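Local coordinates for colicin-D (Escherichia coli, PDB 5ZNM), which inhibits protein synthesis in Escherichia coli and closely related bacteria, using a C-terminal tRNase domain, at residues G288-K293 with A323-L328; Y299-D304 with F365-K370; G303-S308 with N355-K360. All coordinates share one frame; numbering follows the deposited sequence.

From the N terminus, residues 288-293 come first, lying where the chain passes between the rest of the protein and its C-terminal part, probably close to the start of the tRNase domain. Contact 1 brings them against the later part of helix 314-329, closing a loop of 29 residues. Before that helix begins, residues 299-308 run through a 3-10 segment and on into a loop. Contact 3 joins this region to strand 355-359, and contact 2 joins it to the next strand, 365-370. These two share Gly-303 and Asp-304, and contact 3 nests within contact 2. Contact 1 crosses both along the chain, tying the first segment, helix, 3-10 segment and two neighbouring strands together.

Contact 1: G288-K293 with A323-L328; sequences GRFSRK and AIEEHL
Phe-290 lies with its ring edge against Ile-324 and Glu-325, two consecutive residues of helix 314-329. From CA its CB already points toward the helix; chi1 of -62° sets CG anti to the carbonyl carbon, and the far rim, CE1, CZ and CE2, meets the helix. One face is covered from within its own segment: CG of Arg-289 lies 3.8 Å above the Phe-290 ring plane, offset toward the rim on the CD2-CE2 side. CE1 of Phe-290 touches CG2 of Ile-324 at 3.7 Å, and CZ of Phe-290 lies equally near that methyl, the two side chains sliding past each other in opposite directions. On the other side of the tip, CE2 of Phe-290 approaches CG of Glu-325 at 3.9 Å; the carboxylate beyond, as modelled, stands nearly upright to the ring, their planes 84° apart.

Arg-289 runs beside the ring and, after a bend at chi3 (-57°), meets Glu-325 tip to tip. A salt bridge between NH1 and OE2 is indicated, but the modelled atoms are too close together for its exact geometry to be trusted. The side chains of Arg-289 and Leu-328, which lies one helical turn after Ile-324, also reach toward each other tip to tip.

Gly-288 bonds to Asn-159 on strand 153-160, while the backbone of Arg-289 pairs with Phe-365 on strand 365-370, so the segment spans two parts of the protein. Leu-295 of helix 292-297 touches both Phe-290 and Ile-324, and Val-357 of strand 355-359 reaches Ile-324 from the sheet.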
ATOM      1  N   GLY A 288     -16.185  14.479 -15.883  1.00 27.22           N
ATOM      2  CA  GLY A 288     -17.146  14.631 -14.815  1.00 28.62           C
ATOM      3  C   GLY A 288     -18.379  15.351 -15.319  1.00 33.52           C
ATOM      4  O   GLY A 288     -19.454  14.747 -15.405  1.00 32.92           O
ATOM      5  N   ARG A 289     -18.248  16.631 -15.688  1.00 21.72           N
ATOM      6  CA  ARG A 289     -19.406  17.316 -16.250  1.00 22.14           C
ATOM      7  C   ARG A 289     -19.839  16.662 -17.552  1.00 23.18           C
ATOM      8  O   ARG A 289     -21.035  16.469 -17.792  1.00 22.78           O
ATOM      9  CB  ARG A 289     -19.116  18.797 -16.484  1.00 24.12           C
ATOM     10  CG  ARG A 289     -20.330  19.453 -17.183  1.00 33.24           C
ATOM     11  CD  ARG A 289     -20.114  20.908 -17.540  1.00 37.71           C
ATOM     12  NE  ARG A 289     -19.766  21.699 -16.370  1.00 48.83           N
ATOM     13  CZ  ARG A 289     -19.409  22.975 -16.415  1.00 55.49           C
ATOM     14  NH1 ARG A 289     -19.355  23.619 -17.572  1.00 42.80           N
ATOM     15  NH2 ARG A 289     -19.102  23.617 -15.297  1.00 66.19           N
ATOM     16  N   PHE A 290     -18.878  16.264 -18.376  1.00 15.34           N
ATOM     17  CA  PHE A 290     -19.143  15.624 -19.649  1.00 15.40           C
ATOM     18  C   PHE A 290     -18.576  14.215 -19.676  1.00 20.72           C
ATOM     19  O   PHE A 290     -17.654  13.872 -18.936  1.00 23.18           O
ATOM     20  CB  PHE A 290     -18.531  16.422 -20.804  1.00 18.19           C
ATOM     21  CG  PHE A 290     -19.088  17.806 -20.929  1.00 22.97           C
ATOM     22  CD1 PHE A 290     -20.361  18.010 -21.451  1.00 19.85           C
ATOM     23  CD2 PHE A 290     -18.349  18.897 -20.516  1.00 22.83           C
ATOM     24  CE1 PHE A 290     -20.888  19.287 -21.561  1.00 18.96           C
ATOM     25  CE2 PHE A 290     -18.861  20.177 -20.625  1.00 19.36           C
ATOM     26  CZ  PHE A 290     -20.136  20.375 -21.150  1.00 18.25           C
ATOM     27  N   SER A 291     -19.151  13.403 -20.551  1.00 21.17           N
ATOM     28  CA  SER A 291     -18.548  12.150 -20.960  1.00 14.88           C
ATOM     29  C   SER A 291     -18.757  12.026 -22.451  1.00 19.00           C
ATOM     30  O   SER A 291     -19.741  12.530 -22.994  1.00 19.34           O
ATOM     31  CB  SER A 291     -19.163  10.935 -20.245  1.00 19.33           C
ATOM     32  OG  SER A 291     -20.508  10.737 -20.658  1.00 18.93           O
ATOM     33  N   ARG A 292     -17.824  11.357 -23.111  1.00 19.07           N
ATOM     34  CA  ARG A 292     -18.012  11.095 -24.528  1.00 16.60           C
ATOM     35  C   ARG A 292     -19.303  10.319 -24.763  1.00 19.19           C
ATOM     36  O   ARG A 292     -20.005  10.547 -25.757  1.00 19.89           O
ATOM     37  CB  ARG A 292     -16.817  10.321 -25.071  1.00 22.31           C
ATOM     38  CG  ARG A 292     -16.779  10.310 -26.568  1.00 35.46           C
ATOM     39  CD  ARG A 292     -15.616   9.532 -27.139  1.00 49.08           C
ATOM     40  NE  ARG A 292     -15.895   9.120 -28.503  1.00 63.43           N
ATOM     41  CZ  ARG A 292     -15.122   9.358 -29.544  1.00 68.37           C
ATOM     42  NH1 ARG A 292     -13.973   9.998 -29.402  1.00 68.11           N
ATOM     43  NH2 ARG A 292     -15.496   8.947 -30.750  1.00 66.58           N
ATOM     44  N   LYS A 293     -19.623   9.398 -23.850  1.00 17.12           N
ATOM     45  CA  LYS A 293     -20.841   8.602 -23.979  1.00 20.96           C
ATOM     46  C   LYS A 293     -22.083   9.491 -23.998  1.00 18.41           C
ATOM     47  O   LYS A 293     -22.952   9.344 -24.864  1.00 20.18           O
ATOM     48  CB  LYS A 293     -20.894   7.580 -22.834  1.00 19.43           C
ATOM     49  CG  LYS A 293     -22.170   6.767 -22.783  1.00 33.89           C
ATOM     50  CD  LYS A 293     -21.960   5.357 -23.302  1.00 45.14           C
ATOM     51  CE  LYS A 293     -23.244   4.533 -23.208  1.00 51.56           C
ATOM     52  NZ  LYS A 293     -24.323   5.059 -24.107  1.00 52.08           N
ATOM     53  N   ALA A 323     -19.718  23.873 -27.542  1.00 17.17           N
ATOM     54  CA  ALA A 323     -20.929  24.687 -27.658  1.00 16.11           C
ATOM     55  C   ALA A 323     -21.693  24.733 -26.344  1.00 20.71           C
ATOM     56  O   ALA A 323     -22.193  25.789 -25.943  1.00 16.70           O
ATOM     57  CB  ALA A 323     -21.827  24.164 -28.780  1.00 17.66           C
ATOM     58  N   ILE A 324     -21.786  23.600 -25.646  1.00 13.99           N
ATOM     59  CA  ILE A 324     -22.431  23.602 -24.342  1.00 13.43           C
ATOM     60  C   ILE A 324     -21.665  24.493 -23.369  1.00 14.33           C
ATOM     61  O   ILE A 324     -22.266  25.255 -22.603  1.00 18.75           O
ATOM     62  CB  ILE A 324     -22.582  22.158 -23.831  1.00 13.19           C
ATOM     63  CG1 ILE A 324     -23.493  21.380 -24.789  1.00 16.17           C
ATOM     64  CG2 ILE A 324     -23.104  22.121 -22.379  1.00 15.41           C
ATOM     65  CD1 ILE A 324     -23.264  19.892 -24.786  1.00 22.45           C
ATOM     66  N   GLU A 325     -20.326  24.430 -23.394  1.00 14.57           N
ATOM     67  CA  GLU A 325     -19.540  25.299 -22.517  1.00 19.15           C
ATOM     68  C   GLU A 325     -19.733  26.775 -22.861  1.00 21.10           C
ATOM     69  O   GLU A 325     -19.801  27.615 -21.956  1.00 15.84           O
ATOM     70  CB  GLU A 325     -18.056  24.925 -22.574  1.00 17.96           C
ATOM     71  CG  GLU A 325     -17.732  23.686 -21.756  1.00 25.35           C
ATOM     72  CD  GLU A 325     -17.788  23.950 -20.255  1.00 38.41           C
ATOM     73  OE1 GLU A 325     -17.085  24.861 -19.771  1.00 44.57           O
ATOM     74  OE2 GLU A 325     -18.555  23.259 -19.559  1.00 38.88           O
ATOM     75  N   GLU A 326     -19.803  27.116 -24.158  1.00 16.04           N
ATOM     76  CA  GLU A 326     -20.036  28.513 -24.543  1.00 19.60           C
ATOM     77  C   GLU A 326     -21.390  29.012 -24.039  1.00 21.87           C
ATOM     78  O   GLU A 326     -21.517  30.166 -23.597  1.00 16.22           O
ATOM     79  CB  GLU A 326     -19.947  28.673 -26.070  1.00 20.17           C
ATOM     80  CG  GLU A 326     -18.511  28.520 -26.636  1.00 22.61           C
ATOM     81  CD  GLU A 326     -18.441  28.546 -28.170  1.00 32.58           C
ATOM     82  OE1 GLU A 326     -19.449  28.901 -28.826  1.00 26.92           O
ATOM     83  OE2 GLU A 326     -17.370  28.192 -28.723  1.00 30.15           O
ATOM     84  N   HIS A 327     -22.418  28.160 -24.120  1.00 18.47           N
ATOM     85  CA  HIS A 327     -23.731  28.491 -23.572  1.00 17.94           C
ATOM     86  C   HIS A 327     -23.648  28.730 -22.067  1.00 18.24           C
ATOM     87  O   HIS A 327     -24.163  29.731 -21.552  1.00 19.83           O
ATOM     88  CB  HIS A 327     -24.719  27.353 -23.886  1.00 14.35           C
ATOM     89  CG  HIS A 327     -26.021  27.445 -23.153  1.00 17.44           C
ATOM     90  ND1 HIS A 327     -27.109  28.133 -23.651  1.00 16.54           N
ATOM     91  CD2 HIS A 327     -26.425  26.904 -21.977  1.00 19.36           C
ATOM     92  CE1 HIS A 327     -28.120  28.021 -22.809  1.00 21.91           C
ATOM     93  NE2 HIS A 327     -27.733  27.283 -21.785  1.00 18.80           N
ATOM     94  N   LEU A 328     -22.991  27.823 -21.342  1.00 16.04           N
ATOM     95  CA  LEU A 328     -22.923  27.971 -19.891  1.00 18.13           C
ATOM     96  C   LEU A 328     -22.062  29.146 -19.461  1.00 23.07           C
ATOM     97  O   LEU A 328     -22.244  29.650 -18.349  1.00 25.90           O
ATOM     98  CB  LEU A 328     -22.392  26.698 -19.249  1.00 19.90           C
ATOM     99  CG  LEU A 328     -23.302  25.470 -19.345  1.00 24.92           C
ATOM    100  CD1 LEU A 328     -22.530  24.265 -18.829  1.00 22.44           C
ATOM    101  CD2 LEU A 328     -24.610  25.667 -18.560  1.00 21.58           C
TER

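Contact 2: Y299-D304 with F365-K370. With SO4 (sulfate ion), chain C.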
ATOM      1  N   TYR A 299     -26.072  14.028 -29.148  1.00 14.76           N
ATOM      2  CA  TYR A 299     -25.612  14.788 -30.304  1.00 18.24           C
ATOM      3  C   TYR A 299     -26.752  15.120 -31.259  1.00 24.54           C
ATOM      4  O   TYR A 299     -26.625  16.053 -32.062  1.00 15.66           O
ATOM      5  CB  TYR A 299     -24.511  14.013 -31.031  1.00 19.97           C
ATOM      6  CG  TYR A 299     -23.864  14.817 -32.129  1.00 14.75           C
ATOM      7  CD1 TYR A 299     -22.912  15.774 -31.828  1.00 14.45           C
ATOM      8  CD2 TYR A 299     -24.223  14.637 -33.462  1.00 20.29           C
ATOM      9  CE1 TYR A 299     -22.323  16.530 -32.819  1.00 13.90           C
ATOM     10  CE2 TYR A 299     -23.643  15.398 -34.472  1.00 15.69           C
ATOM     11  CZ  TYR A 299     -22.689  16.342 -34.133  1.00 13.30           C
ATOM     12  OH  TYR A 299     -22.086  17.101 -35.102  1.00 16.85           O
ATOM     13  N   LYS A 300     -27.868  14.390 -31.168  1.00 19.24           N
ATOM     14  CA  LYS A 300     -29.061  14.710 -31.936  1.00 17.32           C
ATOM     15  C   LYS A 300     -29.515  16.152 -31.737  1.00 17.54           C
ATOM     16  O   LYS A 300     -30.191  16.708 -32.610  1.00 18.30           O
ATOM     17  CB  LYS A 300     -30.190  13.749 -31.534  1.00 23.88           C
ATOM     18  CG  LYS A 300     -30.543  13.827 -30.054  1.00 25.16           C
ATOM     19  CD  LYS A 300     -31.682  12.860 -29.661  1.00 29.15           C
ATOM     20  CE  LYS A 300     -31.861  12.804 -28.131  1.00 32.50           C
ATOM     21  NZ  LYS A 300     -32.884  11.794 -27.715  1.00 38.84           N
ATOM     22  N   HIS A 301     -29.174  16.769 -30.611  1.00 18.55           N
ATOM     23  CA  HIS A 301     -29.533  18.153 -30.337  1.00 17.63           C
ATOM     24  C   HIS A 301     -28.483  19.165 -30.786  1.00 20.05           C
ATOM     25  O   HIS A 301     -28.692  20.366 -30.578  1.00 18.99           O
ATOM     26  CB  HIS A 301     -29.786  18.350 -28.837  1.00 17.96           C
ATOM     27  CG  HIS A 301     -30.888  17.494 -28.291  1.00 21.81           C
ATOM     28  ND1 HIS A 301     -32.197  17.619 -28.710  1.00 26.53           N
ATOM     29  CD2 HIS A 301     -30.881  16.506 -27.365  1.00 21.80           C
ATOM     30  CE1 HIS A 301     -32.950  16.748 -28.061  1.00 27.55           C
ATOM     31  NE2 HIS A 301     -32.175  16.056 -27.246  1.00 22.53           N
ATOM     32  N   ALA A 302     -27.376  18.734 -31.395  1.00 16.12           N
ATOM     33  CA  ALA A 302     -26.279  19.680 -31.649  1.00 16.19           C
ATOM     34  C   ALA A 302     -26.678  20.768 -32.643  1.00 17.17           C
ATOM     35  O   ALA A 302     -26.121  21.874 -32.606  1.00 16.00           O
ATOM     36  CB  ALA A 302     -25.033  18.940 -32.149  1.00 15.45           C
ATOM     37  N   GLY A 303     -27.637  20.482 -33.530  1.00 14.78           N
ATOM     38  CA  GLY A 303     -28.119  21.517 -34.435  1.00 14.49           C
ATOM     39  C   GLY A 303     -28.736  22.709 -33.723  1.00 17.30           C
ATOM     40  O   GLY A 303     -28.624  23.838 -34.195  1.00 21.92           O
ATOM     41  N   ASP A 304     -29.399  22.477 -32.583  1.00 13.97           N
ATOM     42  CA  ASP A 304     -29.916  23.581 -31.779  1.00 15.66           C
ATOM     43  C   ASP A 304     -28.808  24.442 -31.199  1.00 18.38           C
ATOM     44  O   ASP A 304     -29.076  25.569 -30.764  1.00 18.52           O
ATOM     45  CB  ASP A 304     -30.795  23.055 -30.639  1.00 18.22           C
ATOM     46  CG  ASP A 304     -32.147  22.600 -31.123  1.00 22.82           C
ATOM     47  OD1 ASP A 304     -32.443  22.869 -32.300  1.00 24.29           O
ATOM     48  OD2 ASP A 304     -32.916  22.010 -30.335  1.00 22.68           O
ATOM     49  N   PHE A 365     -23.621  16.956 -17.124  1.00 21.67           N
ATOM     50  CA  PHE A 365     -24.455  17.370 -18.239  1.00 14.97           C
ATOM     51  C   PHE A 365     -25.430  16.250 -18.601  1.00 19.45           C
ATOM     52  O   PHE A 365     -25.030  15.098 -18.790  1.00 13.72           O
ATOM     53  CB  PHE A 365     -23.582  17.739 -19.440  1.00 15.69           C
ATOM     54  CG  PHE A 365     -24.331  17.784 -20.744  1.00 15.61           C
ATOM     55  CD1 PHE A 365     -25.146  18.866 -21.056  1.00 16.10           C
ATOM     56  CD2 PHE A 365     -24.209  16.758 -21.664  1.00 16.02           C
ATOM     57  CE1 PHE A 365     -25.836  18.916 -22.249  1.00 15.82           C
ATOM     58  CE2 PHE A 365     -24.893  16.809 -22.880  1.00 15.79           C
ATOM     59  CZ  PHE A 365     -25.708  17.891 -23.166  1.00 14.94           C
ATOM     60  N   LEU A 366     -26.714  16.589 -18.706  1.00 18.61           N
ATOM     61  CA  LEU A 366     -27.715  15.614 -19.131  1.00 18.80           C
ATOM     62  C   LEU A 366     -28.106  15.789 -20.594  1.00 17.60           C
ATOM     63  O   LEU A 366     -27.972  14.856 -21.391  1.00 15.46           O
ATOM     64  CB  LEU A 366     -28.954  15.710 -18.236  1.00 22.18           C
ATOM     65  CG  LEU A 366     -30.091  14.786 -18.698  1.00 23.92           C
ATOM     66  CD1 LEU A 366     -29.695  13.314 -18.590  1.00 26.05           C
ATOM     67  CD2 LEU A 366     -31.365  15.087 -17.937  1.00 22.49           C
ATOM     68  N   SER A 367     -28.596  16.969 -20.962  1.00 14.61           N
ATOM     69  CA  SER A 367     -29.089  17.205 -22.312  1.00 15.47           C
ATOM     70  C   SER A 367     -29.281  18.707 -22.487  1.00 17.57           C
ATOM     71  O   SER A 367     -29.106  19.488 -21.547  1.00 15.41           O
ATOM     72  CB  SER A 367     -30.409  16.458 -22.567  1.00 15.72           C
ATOM     73  OG  SER A 367     -30.693  16.454 -23.948  1.00 19.68           O
ATOM     74  N   GLY A 368     -29.653  19.096 -23.702  1.00 15.27           N
ATOM     75  CA  GLY A 368     -30.026  20.471 -23.979  1.00 12.90           C
ATOM     76  C   GLY A 368     -30.674  20.572 -25.341  1.00 16.81           C
ATOM     77  O   GLY A 368     -30.529  19.678 -26.183  1.00 14.31           O
ATOM     78  N   TRP A 369     -31.366  21.691 -25.558  1.00 14.78           N
ATOM     79  CA  TRP A 369     -32.122  21.894 -26.791  1.00 17.04           C
ATOM     80  C   TRP A 369     -32.659  23.318 -26.812  1.00 14.77           C
ATOM     81  O   TRP A 369     -32.509  24.078 -25.848  1.00 15.75           O
ATOM     82  CB  TRP A 369     -33.266  20.877 -26.944  1.00 18.83           C
ATOM     83  CG  TRP A 369     -34.326  20.874 -25.849  1.00 17.64           C
ATOM     84  CD1 TRP A 369     -35.421  21.697 -25.754  1.00 18.25           C
ATOM     85  CD2 TRP A 369     -34.414  19.963 -24.741  1.00 19.47           C
ATOM     86  NE1 TRP A 369     -36.172  21.358 -24.645  1.00 23.04           N
ATOM     87  CE2 TRP A 369     -35.571  20.304 -24.005  1.00 20.87           C
ATOM     88  CE3 TRP A 369     -33.616  18.904 -24.290  1.00 17.05           C
ATOM     89  CZ2 TRP A 369     -35.954  19.618 -22.846  1.00 22.27           C
ATOM     90  CZ3 TRP A 369     -34.002  18.216 -23.129  1.00 20.83           C
ATOM     91  CH2 TRP A 369     -35.156  18.585 -22.424  1.00 21.63           C
ATOM     92  N   LYS A 370     -33.265  23.682 -27.948  1.00 17.30           N
ATOM     93  CA  LYS A 370     -33.831  25.016 -28.128  1.00 15.04           C
ATOM     94  C   LYS A 370     -35.308  25.025 -27.749  1.00 16.81           C
ATOM     95  O   LYS A 370     -36.090  24.213 -28.250  1.00 17.23           O
ATOM     96  CB  LYS A 370     -33.667  25.501 -29.575  1.00 14.44           C
ATOM     97  CG  LYS A 370     -34.038  26.985 -29.763  1.00 17.80           C
ATOM     98  CD  LYS A 370     -33.702  27.513 -31.168  1.00 18.90           C
ATOM     99  CE  LYS A 370     -32.218  27.312 -31.527  1.00 17.59           C
ATOM    100  NZ  LYS A 370     -31.236  27.969 -30.568  1.00 17.22           N
TER
HETATM  101  S   SO4 C 701     -35.083   8.903 -28.276  1.00 51.65           S
HETATM  102  O1  SO4 C 701     -34.877   9.685 -27.058  1.00 57.57           O
HETATM  103  O2  SO4 C 701     -36.254   9.425 -28.958  1.00 54.73           O
HETATM  104  O3  SO4 C 701     -33.901   8.993 -29.126  1.00 50.85           O
HETATM  105  O4  SO4 C 701     -35.310   7.497 -27.969  1.00 57.52           O
HETATM  106  O   HOH W   1     -28.821  28.430 -31.697  1.00 20.99           O
HETATM  107  O   HOH W   2     -35.751  21.973 -29.944  1.00 33.63           O
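The imidazole of His-301 is covered on both faces. CG of its neighbour Lys-300 lies 3.8 Å above one, offset toward the rim; over the opposite face come CE3 of Trp-369 and O of Gly-368, 3.1 Å from CG of His-301. This buried carbonyl has no hydrogen-bonding partner in the model. The side chains of His-301 and Trp-369 run side by side, pointing the same way, and their rings meet obliquely, planes 42° apart. OG of Ser-367 lies in plane at the edge of the indole and 3.4 Å from CD2 of His-301. NZ of Lys-300 makes a weak hydrogen bond to O3 of a sulfate ion, probably from the crystallisation liquor.

The backbone here is a 3-10 segment docked on strand 365-370, an outermost strand of the four-stranded antiparallel sheet in the tRNase domain. Trp-369 pairs with Val-356 on the inner side, whereas the next amide is taken by a side chain of the 3-10 segment: N of Lys-370 donates to OD2 of Asp-304 at 2.9 Å (161° at the hydrogen), arriving from above the carboxylate plane. One water donates to both that OD2 and Lys-370 O. Bends at chi3 and chi4 of Lys-370 return its ammonium to the 3-10 segment, where NZ donates to Asp-304 O at 3.2 Å, in the carbonyl plane. A second water bridges the same two atoms, and Asn-355 and Thr-353 also hold NZ.

Contact 3: G303-S308 with N355-K360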
ATOM      1  N   GLY A 303     -27.637  20.482 -33.530  1.00 14.78           N
ATOM      2  CA  GLY A 303     -28.119  21.517 -34.435  1.00 14.49           C
ATOM      3  C   GLY A 303     -28.736  22.709 -33.723  1.00 17.30           C
ATOM      4  O   GLY A 303     -28.624  23.838 -34.195  1.00 21.92           O
ATOM      5  N   ASP A 304     -29.399  22.477 -32.583  1.00 13.97           N
ATOM      6  CA  ASP A 304     -29.916  23.581 -31.779  1.00 15.66           C
ATOM      7  C   ASP A 304     -28.808  24.442 -31.199  1.00 18.38           C
ATOM      8  O   ASP A 304     -29.076  25.569 -30.764  1.00 18.52           O
ATOM      9  CB  ASP A 304     -30.795  23.055 -30.639  1.00 18.22           C
ATOM     10  CG  ASP A 304     -32.147  22.600 -31.123  1.00 22.82           C
ATOM     11  OD1 ASP A 304     -32.443  22.869 -32.300  1.00 24.29           O
ATOM     12  OD2 ASP A 304     -32.916  22.010 -30.335  1.00 22.68           O
ATOM     13  N   PHE A 305     -27.573  23.941 -31.151  1.00 15.75           N
ATOM     14  CA  PHE A 305     -26.450  24.758 -30.720  1.00 16.07           C
ATOM     15  C   PHE A 305     -25.578  25.198 -31.898  1.00 19.91           C
ATOM     16  O   PHE A 305     -24.407  25.540 -31.712  1.00 17.96           O
ATOM     17  CB  PHE A 305     -25.636  24.012 -29.649  1.00 16.08           C
ATOM     18  CG  PHE A 305     -26.404  23.785 -28.361  1.00 17.03           C
ATOM     19  CD1 PHE A 305     -27.322  22.743 -28.253  1.00 15.74           C
ATOM     20  CD2 PHE A 305     -26.197  24.603 -27.261  1.00 15.17           C
ATOM     21  CE1 PHE A 305     -28.037  22.534 -27.076  1.00 17.76           C
ATOM     22  CE2 PHE A 305     -26.898  24.408 -26.079  1.00 17.76           C
ATOM     23  CZ  PHE A 305     -27.820  23.367 -25.981  1.00 23.34           C
ATOM     24  N   GLY A 306     -26.136  25.206 -33.109  1.00 19.26           N
ATOM     25  CA  GLY A 306     -25.438  25.780 -34.245  1.00 19.21           C
ATOM     26  C   GLY A 306     -24.439  24.881 -34.935  1.00 17.31           C
ATOM     27  O   GLY A 306     -23.579  25.381 -35.668  1.00 20.97           O
ATOM     28  N   ILE A 307     -24.506  23.573 -34.714  1.00 14.41           N
ATOM     29  CA  ILE A 307     -23.551  22.629 -35.285  1.00 14.39           C
ATOM     30  C   ILE A 307     -24.221  21.890 -36.431  1.00 15.99           C
ATOM     31  O   ILE A 307     -25.199  21.167 -36.219  1.00 19.22           O
ATOM     32  CB  ILE A 307     -23.035  21.652 -34.218  1.00 15.77           C
ATOM     33  CG1 ILE A 307     -22.200  22.423 -33.203  1.00 14.23           C
ATOM     34  CG2 ILE A 307     -22.238  20.540 -34.873  1.00 16.27           C
ATOM     35  CD1 ILE A 307     -21.975  21.660 -31.913  1.00 19.56           C
ATOM     36  N   SER A 308     -23.684  22.057 -37.649  1.00 14.51           N
ATOM     37  CA  SER A 308     -24.303  21.463 -38.830  1.00 16.77           C
ATOM     38  C   SER A 308     -23.868  20.031 -39.082  1.00 20.96           C
ATOM     39  O   SER A 308     -24.604  19.300 -39.749  1.00 18.70           O
ATOM     40  CB  SER A 308     -23.995  22.291 -40.089  1.00 19.64           C
ATOM     41  OG  SER A 308     -22.630  22.217 -40.409  1.00 25.89           O
ATOM     42  N   ASN A 355     -31.860  28.559 -25.902  1.00 16.59           N
ATOM     43  CA  ASN A 355     -31.394  27.220 -25.577  1.00 16.58           C
ATOM     44  C   ASN A 355     -31.454  26.974 -24.074  1.00 17.75           C
ATOM     45  O   ASN A 355     -31.277  27.889 -23.263  1.00 16.75           O
ATOM     46  CB  ASN A 355     -29.969  27.006 -26.098  1.00 16.23           C
ATOM     47  CG  ASN A 355     -29.935  26.775 -27.602  1.00 16.20           C
ATOM     48  OD1 ASN A 355     -30.967  26.479 -28.210  1.00 16.35           O
ATOM     49  ND2 ASN A 355     -28.749  26.906 -28.216  1.00 13.65           N
ATOM     50  N   VAL A 356     -31.726  25.725 -23.709  1.00 15.98           N
ATOM     51  CA  VAL A 356     -31.570  25.257 -22.339  1.00 13.67           C
ATOM     52  C   VAL A 356     -30.511  24.172 -22.319  1.00 16.40           C
ATOM     53  O   VAL A 356     -30.355  23.419 -23.286  1.00 14.66           O
ATOM     54  CB  VAL A 356     -32.889  24.704 -21.755  1.00 15.91           C
ATOM     55  CG1 VAL A 356     -33.896  25.829 -21.565  1.00 15.34           C
ATOM     56  CG2 VAL A 356     -33.455  23.634 -22.696  1.00 18.62           C
ATOM     57  N   VAL A 357     -29.796  24.081 -21.195  1.00 12.30           N
ATOM     58  CA  VAL A 357     -28.897  22.964 -20.906  1.00 15.04           C
ATOM     59  C   VAL A 357     -29.239  22.464 -19.506  1.00 15.29           C
ATOM     60  O   VAL A 357     -29.377  23.272 -18.578  1.00 14.43           O
ATOM     61  CB  VAL A 357     -27.412  23.366 -20.998  1.00 13.69           C
ATOM     62  CG1 VAL A 357     -26.514  22.282 -20.361  1.00 13.82           C
ATOM     63  CG2 VAL A 357     -27.009  23.642 -22.479  1.00 15.67           C
ATOM     64  N   ILE A 358     -29.414  21.143 -19.367  1.00 14.10           N
ATOM     65  CA  ILE A 358     -29.776  20.510 -18.097  1.00 18.99           C
ATOM     66  C   ILE A 358     -28.533  19.928 -17.440  1.00 15.78           C
ATOM     67  O   ILE A 358     -27.833  19.107 -18.042  1.00 16.76           O
ATOM     68  CB  ILE A 358     -30.821  19.399 -18.288  1.00 11.08           C
ATOM     69  CG1 ILE A 358     -32.037  19.887 -19.076  1.00 15.36           C
ATOM     70  CG2 ILE A 358     -31.222  18.783 -16.884  1.00 14.26           C
ATOM     71  CD1 ILE A 358     -32.851  18.717 -19.651  1.00 21.88           C
ATOM     72  N   ILE A 359     -28.314  20.284 -16.178  1.00 16.90           N
ATOM     73  CA  ILE A 359     -27.225  19.754 -15.367  1.00 16.83           C
ATOM     74  C   ILE A 359     -27.843  18.978 -14.209  1.00 18.82           C
ATOM     75  O   ILE A 359     -28.659  19.524 -13.461  1.00 20.80           O
ATOM     76  CB  ILE A 359     -26.316  20.878 -14.835  1.00 22.49           C
ATOM     77  CG1 ILE A 359     -25.816  21.760 -15.980  1.00 22.08           C
ATOM     78  CG2 ILE A 359     -25.131  20.291 -14.067  1.00 23.99           C
ATOM     79  CD1 ILE A 359     -24.920  21.033 -16.955  1.00 16.08           C
ATOM     80  N   LYS A 360     -27.456  17.711 -14.058  1.00 22.60           N
ATOM     81  CA  LYS A 360     -27.951  16.924 -12.932  1.00 23.35           C
ATOM     82  C   LYS A 360     -27.391  17.448 -11.608  1.00 21.93           C
ATOM     83  O   LYS A 360     -26.422  18.212 -11.558  1.00 21.38           O
ATOM     84  CB  LYS A 360     -27.567  15.460 -13.082  1.00 24.62           C
ATOM     85  CG  LYS A 360     -28.279  14.697 -14.183  1.00 28.99           C
ATOM     86  CD  LYS A 360     -27.389  13.528 -14.597  1.00 41.22           C
ATOM     87  CE  LYS A 360     -28.175  12.269 -14.874  1.00 47.45           C
ATOM     88  NZ  LYS A 360     -27.347  11.068 -14.544  1.00 44.96           N
TER
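Phe-305 overlaps the side-chain amide of Asn-355, whose ND2 lies 3.6 Å above the ring plane, offset toward the rim on the CD2 side. Amide and ring are inclined by 39°, well short of parallel. Here the connection between helices 292-297 and 314-329 meets strand 355-359, an inner strand of the antiparallel sheet in the tRNase domain, and helix 314-329 helps enclose the contact: its Ala-323 touches Phe-305, and its His-327 touches both Asn-355 and Val-357.

The amide that covers the ring also grips the backbone of the 3-10 segment. In Asn-355, chi1 of -76° sets CG anti to the carbonyl carbon, and ND2 donates to Asp-304 O at 2.9 Å. The bond is somewhat bent, 147° at the hydrogen, and the donor stands above the carbonyl plane. With OD1 of Asn-355 accepting from Lys-370 NZ, the two ends of one buried amide link the 3-10 segment and the neighbouring strand.

Farther along the ring, CZ of Phe-305 packs on CG2 of Val-357 at 3.6 Å. That same CZ lies 3.7 Å from Val-356 O, which sits at the ring edge, near its plane.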